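Local coordinates for hypothetical protein SA0798 (Staphylococcus aureus subsp. aureus N315, PDB 1XG8) that is of unknown function but belongs to a family in the thioredoxin clan, consistent with a thioredoxin-like fold, at residues K29-Y32 / D33-Q36; L62-H65 / D66-I70. All coordinates share one frame; numbering follows the deposited sequence.

Contact 1 (K29-Y32 / D33-Q36)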
ATOM      1  N   LYS A  29       5.395  -5.008   7.834  1.00 30.30           N
ATOM      2  CA  LYS A  29       4.683  -6.281   7.910  1.00 30.65           C
ATOM      3  C   LYS A  29       3.385  -6.167   8.707  1.00 30.26           C
ATOM      4  O   LYS A  29       2.407  -6.837   8.393  1.00 29.99           O
ATOM      5  CB  LYS A  29       5.579  -7.363   8.514  1.00 32.89           C
ATOM      6  CG  LYS A  29       6.780  -7.747   7.647  1.00 35.36           C
ATOM      7  CD  LYS A  29       7.600  -8.846   8.313  1.00 36.37           C
ATOM      8  CE  LYS A  29       8.809  -9.222   7.478  1.00 38.25           C
ATOM      9  NZ  LYS A  29       9.566 -10.372   8.069  1.00 39.33           N
ATOM     10  N   ASP A  30       3.370  -5.315   9.729  1.00 31.05           N
ATOM     11  CA  ASP A  30       2.159  -5.122  10.527  1.00 32.61           C
ATOM     12  C   ASP A  30       1.056  -4.585   9.615  1.00 32.71           C
ATOM     13  O   ASP A  30      -0.058  -5.124   9.579  1.00 34.42           O
ATOM     14  CB  ASP A  30       2.387  -4.118  11.670  1.00 34.35           C
ATOM     15  CG  ASP A  30       3.381  -4.615  12.713  1.00 36.18           C
ATOM     16  OD1 ASP A  30       3.397  -5.833  12.999  1.00 37.34           O
ATOM     17  OD2 ASP A  30       4.138  -3.780  13.257  1.00 37.31           O
ATOM     18  N   ILE A  31       1.383  -3.510   8.897  1.00 31.46           N
ATOM     19  CA  ILE A  31       0.475  -2.854   7.958  1.00 29.34           C
ATOM     20  C   ILE A  31      -0.009  -3.847   6.900  1.00 29.46           C
ATOM     21  O   ILE A  31      -1.199  -3.903   6.574  1.00 28.33           O
ATOM     22  CB  ILE A  31       1.191  -1.674   7.256  1.00 28.41           C
ATOM     23  CG1 ILE A  31       1.486  -0.567   8.277  1.00 28.24           C
ATOM     24  CG2 ILE A  31       0.360  -1.169   6.075  1.00 26.36           C
ATOM     25  CD1 ILE A  31       0.246   0.051   8.935  1.00 27.17           C
ATOM     26  N   TYR A  32       0.919  -4.631   6.367  1.00 28.49           N
ATOM     27  CA  TYR A  32       0.578  -5.610   5.354  1.00 29.19           C
ATOM     28  C   TYR A  32      -0.396  -6.647   5.911  1.00 30.28           C
ATOM     29  O   TYR A  32      -1.316  -7.082   5.229  1.00 30.13           O
ATOM     30  CB  TYR A  32       1.854  -6.274   4.848  1.00 29.22           C
ATOM     31  CG  TYR A  32       1.645  -7.322   3.780  1.00 29.94           C
ATOM     32  CD1 TYR A  32       1.480  -8.665   4.119  1.00 30.24           C
ATOM     33  CD2 TYR A  32       1.649  -6.979   2.429  1.00 30.17           C
ATOM     34  CE1 TYR A  32       1.334  -9.645   3.138  1.00 31.74           C
ATOM     35  CE2 TYR A  32       1.500  -7.952   1.437  1.00 32.00           C
ATOM     36  CZ  TYR A  32       1.352  -9.284   1.802  1.00 32.63           C
ATOM     37  OH  TYR A  32       1.289 -10.263   0.838  1.00 33.75           O
ATOM     38  N   ASP A  33      -0.206  -7.040   7.159  1.00 31.38           N
ATOM     39  CA  ASP A  33      -1.099  -8.019   7.760  1.00 33.49           C
ATOM     40  C   ASP A  33      -2.420  -7.397   8.172  1.00 33.48           C
ATOM     41  O   ASP A  33      -3.446  -8.069   8.200  1.00 35.23           O
ATOM     42  CB  ASP A  33      -0.445  -8.644   8.984  1.00 35.86           C
ATOM     43  CG  ASP A  33       0.653  -9.605   8.619  1.00 38.81           C
ATOM     44  OD1 ASP A  33       1.419  -9.995   9.528  1.00 40.79           O
ATOM     45  OD2 ASP A  33       0.740  -9.973   7.424  1.00 41.14           O
ATOM     46  N   TRP A  34      -2.380  -6.113   8.508  1.00 32.53           N
ATOM     47  CA  TRP A  34      -3.559  -5.369   8.938  1.00 29.72           C
ATOM     48  C   TRP A  34      -4.460  -5.027   7.763  1.00 28.84           C
ATOM     49  O   TRP A  34      -5.677  -5.166   7.824  1.00 27.86           O
ATOM     50  CB  TRP A  34      -3.089  -4.096   9.618  1.00 27.75           C
ATOM     51  CG  TRP A  34      -4.096  -3.017   9.724  1.00 27.05           C
ATOM     52  CD1 TRP A  34      -5.084  -2.904  10.657  1.00 25.38           C
ATOM     53  CD2 TRP A  34      -4.144  -1.822   8.936  1.00 25.79           C
ATOM     54  NE1 TRP A  34      -5.733  -1.706  10.510  1.00 24.68           N
ATOM     55  CE2 TRP A  34      -5.176  -1.021   9.462  1.00 26.00           C
ATOM     56  CE3 TRP A  34      -3.407  -1.350   7.842  1.00 25.28           C
ATOM     57  CZ2 TRP A  34      -5.492   0.236   8.932  1.00 25.70           C
ATOM     58  CZ3 TRP A  34      -3.719  -0.098   7.311  1.00 25.21           C
ATOM     59  CH2 TRP A  34      -4.752   0.680   7.859  1.00 26.56           C
ATOM     60  N   LEU A  35      -3.831  -4.584   6.687  1.00 28.91           N
ATOM     61  CA  LEU A  35      -4.520  -4.184   5.471  1.00 31.09           C
ATOM     62  C   LEU A  35      -5.437  -5.274   4.900  1.00 32.08           C
ATOM     63  O   LEU A  35      -6.576  -5.004   4.504  1.00 32.39           O
ATOM     64  CB  LEU A  35      -3.467  -3.779   4.439  1.00 30.55           C
ATOM     65  CG  LEU A  35      -3.819  -2.839   3.300  1.00 29.83           C
ATOM     66  CD1 LEU A  35      -4.415  -1.545   3.831  1.00 28.94           C
ATOM     67  CD2 LEU A  35      -2.551  -2.565   2.528  1.00 30.16           C
ATOM     68  N   GLN A  36      -4.945  -6.507   4.876  1.00 32.12           N
ATOM     69  CA  GLN A  36      -5.711  -7.615   4.334  1.00 32.30           C
ATOM     70  C   GLN A  36      -7.077  -7.829   4.979  1.00 33.25           C
ATOM     71  O   GLN A  36      -8.085  -7.866   4.280  1.00 35.07           O
ATOM     72  CB  GLN A  36      -4.863  -8.895   4.373  1.00 33.01           C
ATOM     73  CG  GLN A  36      -3.869  -8.972   3.208  1.00 34.83           C
ATOM     74  CD  GLN A  36      -2.604  -9.759   3.514  1.00 36.56           C
ATOM     75  OE1 GLN A  36      -1.869  -9.431   4.439  1.00 38.91           O
ATOM     76  NE2 GLN A  36      -2.337 -10.790   2.723  1.00 36.77           N
TER
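Ile-31 O lies near the plane of the Trp-34 ring system, at the edge that carries CE3. Beside it runs the Ile-31 side chain, which points the same way as the indole and brings CD1 to 4.1 Å from Trp-34 CE3. With CG1 beside its own backbone N (chi1 -67°), Ile-31 turns this branch along the tryptophan, while CG2 stays at a similar distance from the same ring atom. At the Tyr-32 ring, Asp-33 OD2 comes edge-on and near the ring plane, 3.6 Å from CD1, with the carboxylate turned 59° against the ring. Gln-36 reaches back over one turn, its extended chain passing the Tyr-32 carbonyl on the way to the phenol ring, which it approaches obliquely.

The backbone is held by successive i to i+4 bonds: Asp-33 N to Lys-29 O at 2.9 Å, then Trp-34 N to Asp-30 O and Leu-35 N to Ile-31 O, both 2.7 Å. Lys-29 leads its amine away to a salt bridge with Asp-16. Ile-31 and Leu-35 pack on Ile-83, and Leu-35 also on Val-10 and Val-12. The result is an amphipathic turn in the helix of a beta-alpha-beta unit, strand 8-14, helix 28-42 and strand 48-54, as in thioredoxin-like folds.

Contact 2 (L62-H65 / D66-I70)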
ATOM      1  N   LEU A  62      10.700  -7.260 -10.429  1.00 42.41           N
ATOM      2  CA  LEU A  62      10.297  -5.871 -10.196  1.00 44.07           C
ATOM      3  C   LEU A  62       9.770  -5.161 -11.446  1.00 44.72           C
ATOM      4  O   LEU A  62      10.389  -5.229 -12.509  1.00 45.85           O
ATOM      5  CB  LEU A  62      11.469  -5.050  -9.631  1.00 42.89           C
ATOM      6  CG  LEU A  62      11.892  -5.277  -8.178  1.00 41.84           C
ATOM      7  CD1 LEU A  62      12.782  -4.134  -7.735  1.00 40.58           C
ATOM      8  CD2 LEU A  62      10.666  -5.336  -7.281  1.00 41.70           C
ATOM      9  N   THR A  63       8.639  -4.463 -11.302  1.00 44.24           N
ATOM     10  CA  THR A  63       8.019  -3.722 -12.405  1.00 42.12           C
ATOM     11  C   THR A  63       8.607  -2.312 -12.502  1.00 41.25           C
ATOM     12  O   THR A  63       9.313  -1.870 -11.596  1.00 41.34           O
ATOM     13  CB  THR A  63       6.499  -3.612 -12.192  1.00 41.28           C
ATOM     14  OG1 THR A  63       6.236  -2.836 -11.017  1.00 42.12           O
ATOM     15  CG2 THR A  63       5.894  -4.991 -12.012  1.00 40.50           C
ATOM     16  N   ASP A  64       8.330  -1.604 -13.592  1.00 40.87           N
ATOM     17  CA  ASP A  64       8.856  -0.250 -13.726  1.00 41.36           C
ATOM     18  C   ASP A  64       8.275   0.594 -12.610  1.00 39.45           C
ATOM     19  O   ASP A  64       8.851   1.611 -12.215  1.00 38.63           O
ATOM     20  CB  ASP A  64       8.473   0.382 -15.063  1.00 45.14           C
ATOM     21  CG  ASP A  64       8.961   1.835 -15.178  1.00 48.50           C
ATOM     22  OD1 ASP A  64      10.196   2.043 -15.284  1.00 50.06           O
ATOM     23  OD2 ASP A  64       8.116   2.763 -15.145  1.00 48.66           O
ATOM     24  N   HIS A  65       7.119   0.171 -12.117  1.00 37.50           N
ATOM     25  CA  HIS A  65       6.455   0.872 -11.032  1.00 37.13           C
ATOM     26  C   HIS A  65       7.030   0.489  -9.682  1.00 35.24           C
ATOM     27  O   HIS A  65       7.267   1.361  -8.844  1.00 35.57           O
ATOM     28  CB  HIS A  65       4.963   0.599 -11.081  1.00 38.66           C
ATOM     29  CG  HIS A  65       4.239   1.500 -12.023  1.00 41.06           C
ATOM     30  ND1 HIS A  65       3.207   1.069 -12.825  1.00 42.01           N
ATOM     31  CD2 HIS A  65       4.408   2.816 -12.296  1.00 42.61           C
ATOM     32  CE1 HIS A  65       2.770   2.080 -13.554  1.00 42.86           C
ATOM     33  NE2 HIS A  65       3.482   3.152 -13.253  1.00 43.12           N
ATOM     34  N   ASP A  66       7.251  -0.806  -9.468  1.00 33.37           N
ATOM     35  CA  ASP A  66       7.839  -1.258  -8.214  1.00 33.08           C
ATOM     36  C   ASP A  66       9.107  -0.454  -8.069  1.00 33.32           C
ATOM     37  O   ASP A  66       9.305   0.287  -7.103  1.00 33.71           O
ATOM     38  CB  ASP A  66       8.220  -2.733  -8.273  1.00 30.74           C
ATOM     39  CG  ASP A  66       7.026  -3.634  -8.337  1.00 30.86           C
ATOM     40  OD1 ASP A  66       5.987  -3.260  -7.762  1.00 30.93           O
ATOM     41  OD2 ASP A  66       7.121  -4.718  -8.947  1.00 30.18           O
ATOM     42  N   LEU A  67       9.962  -0.602  -9.069  1.00 34.10           N
ATOM     43  CA  LEU A  67      11.234   0.090  -9.093  1.00 34.80           C
ATOM     44  C   LEU A  67      11.042   1.594  -8.947  1.00 33.34           C
ATOM     45  O   LEU A  67      11.825   2.266  -8.283  1.00 32.33           O
ATOM     46  CB  LEU A  67      11.973  -0.255 -10.392  1.00 36.08           C
ATOM     47  CG  LEU A  67      13.420   0.226 -10.450  1.00 37.12           C
ATOM     48  CD1 LEU A  67      13.445   1.690 -10.843  1.00 39.54           C
ATOM     49  CD2 LEU A  67      14.098   0.012  -9.090  1.00 36.85           C
ATOM     50  N   GLN A  68       9.985   2.113  -9.559  1.00 33.57           N
ATOM     51  CA  GLN A  68       9.678   3.533  -9.496  1.00 33.70           C
ATOM     52  C   GLN A  68       9.401   4.027  -8.080  1.00 32.62           C
ATOM     53  O   GLN A  68       9.870   5.099  -7.696  1.00 32.41           O
ATOM     54  CB  GLN A  68       8.485   3.846 -10.390  1.00 36.76           C
ATOM     55  CG  GLN A  68       7.841   5.192 -10.109  1.00 41.83           C
ATOM     56  CD  GLN A  68       6.954   5.641 -11.249  1.00 45.10           C
ATOM     57  OE1 GLN A  68       7.449   6.017 -12.319  1.00 46.15           O
ATOM     58  NE2 GLN A  68       5.636   5.589 -11.039  1.00 44.72           N
ATOM     59  N   PHE A  69       8.631   3.263  -7.309  1.00 29.79           N
ATOM     60  CA  PHE A  69       8.324   3.650  -5.929  1.00 28.60           C
ATOM     61  C   PHE A  69       9.514   3.391  -4.999  1.00 28.75           C
ATOM     62  O   PHE A  69       9.822   4.204  -4.116  1.00 27.81           O
ATOM     63  CB  PHE A  69       7.103   2.884  -5.422  1.00 27.06           C
ATOM     64  CG  PHE A  69       5.808   3.378  -5.982  1.00 25.60           C
ATOM     65  CD1 PHE A  69       5.348   4.655  -5.668  1.00 24.16           C
ATOM     66  CD2 PHE A  69       5.040   2.569  -6.807  1.00 24.56           C
ATOM     67  CE1 PHE A  69       4.142   5.115  -6.165  1.00 23.53           C
ATOM     68  CE2 PHE A  69       3.829   3.020  -7.312  1.00 24.35           C
ATOM     69  CZ  PHE A  69       3.379   4.297  -6.989  1.00 24.07           C
ATOM     70  N   ILE A  70      10.173   2.250  -5.205  1.00 28.22           N
ATOM     71  CA  ILE A  70      11.332   1.872  -4.408  1.00 29.01           C
ATOM     72  C   ILE A  70      12.407   2.950  -4.514  1.00 30.98           C
ATOM     73  O   ILE A  70      13.138   3.207  -3.561  1.00 30.67           O
ATOM     74  CB  ILE A  70      11.911   0.533  -4.881  1.00 27.26           C
ATOM     75  CG1 ILE A  70      10.873  -0.574  -4.677  1.00 24.33           C
ATOM     76  CG2 ILE A  70      13.196   0.229  -4.118  1.00 27.44           C
ATOM     77  CD1 ILE A  70      11.315  -1.940  -5.147  1.00 22.55           C
TER
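Thr-63 and Asp-66 form a capping box at the N-terminal end of helix 64-74, with the N-cap threonine and the aspartate three residues on exchanging side-chain-to-backbone bonds. Thr-63 OG1 accepts from Asp-66 N at 2.7 Å, in a nearly straight bond, and more weakly from His-65 N. In return, Thr-63 N donates to Asp-66 OD2 at 2.8 Å, meeting that oxygen from above the carboxylate plane, 35° out of it. The threonine hydroxyl is placed for this by a chi1 of 64°, which sets OG1 between the backbone N and the carbonyl carbon, facing the amides of the first turn. Asp-66 CG lies beside its own N, and the carboxylate thereby folds back to the cap. The negative charge of Asp-66 would probably be favoured by the helix dipole at this end.

Behind the cap, Leu-67 N and Phe-69 N bond in turn to Thr-63 O and His-65 O. Leu-62, just before the cap, reaches the helix with both branches: CD2 packs 3.7 Å from Asp-66 CB, and CD1 meets Ile-70 CD1 tip to tip, also at 3.7 Å. On another side of the helix, Gln-68 runs alongside His-65, its amide at the imidazole edge and turned 63° from the ring.

Asp-66 OD1 is hydrogen-bonded to Tyr-13 OH of strand 8-14. Asp-66 and Ile-70 rest on Ile-53 of strand 48-54, whereas Phe-69 packs on Leu-82 and Thr-84 of strand 82-85.

Contacts 1 and 2 lie on opposite sides of the chain's centre, their own centres about 20 Å apart, and do not touch. Each is partly buried: Ile-31 and Leu-35 in contact 1, and Phe-69 and Ile-70 in contact 2, are buried against the mixed sheet, with Asp-66 the polar exception. Both pack on strands 48-54 and 82-85; on strand 8-14, contact 1 packs apolar side chains whereas contact 2 makes a hydrogen bond. Contact 1 lies within helix 28-42, where main-chain amides find carbonyls one turn back and side chains add packing. Contact 2 lies at a helix start, where side-chain oxygens serve backbone amides.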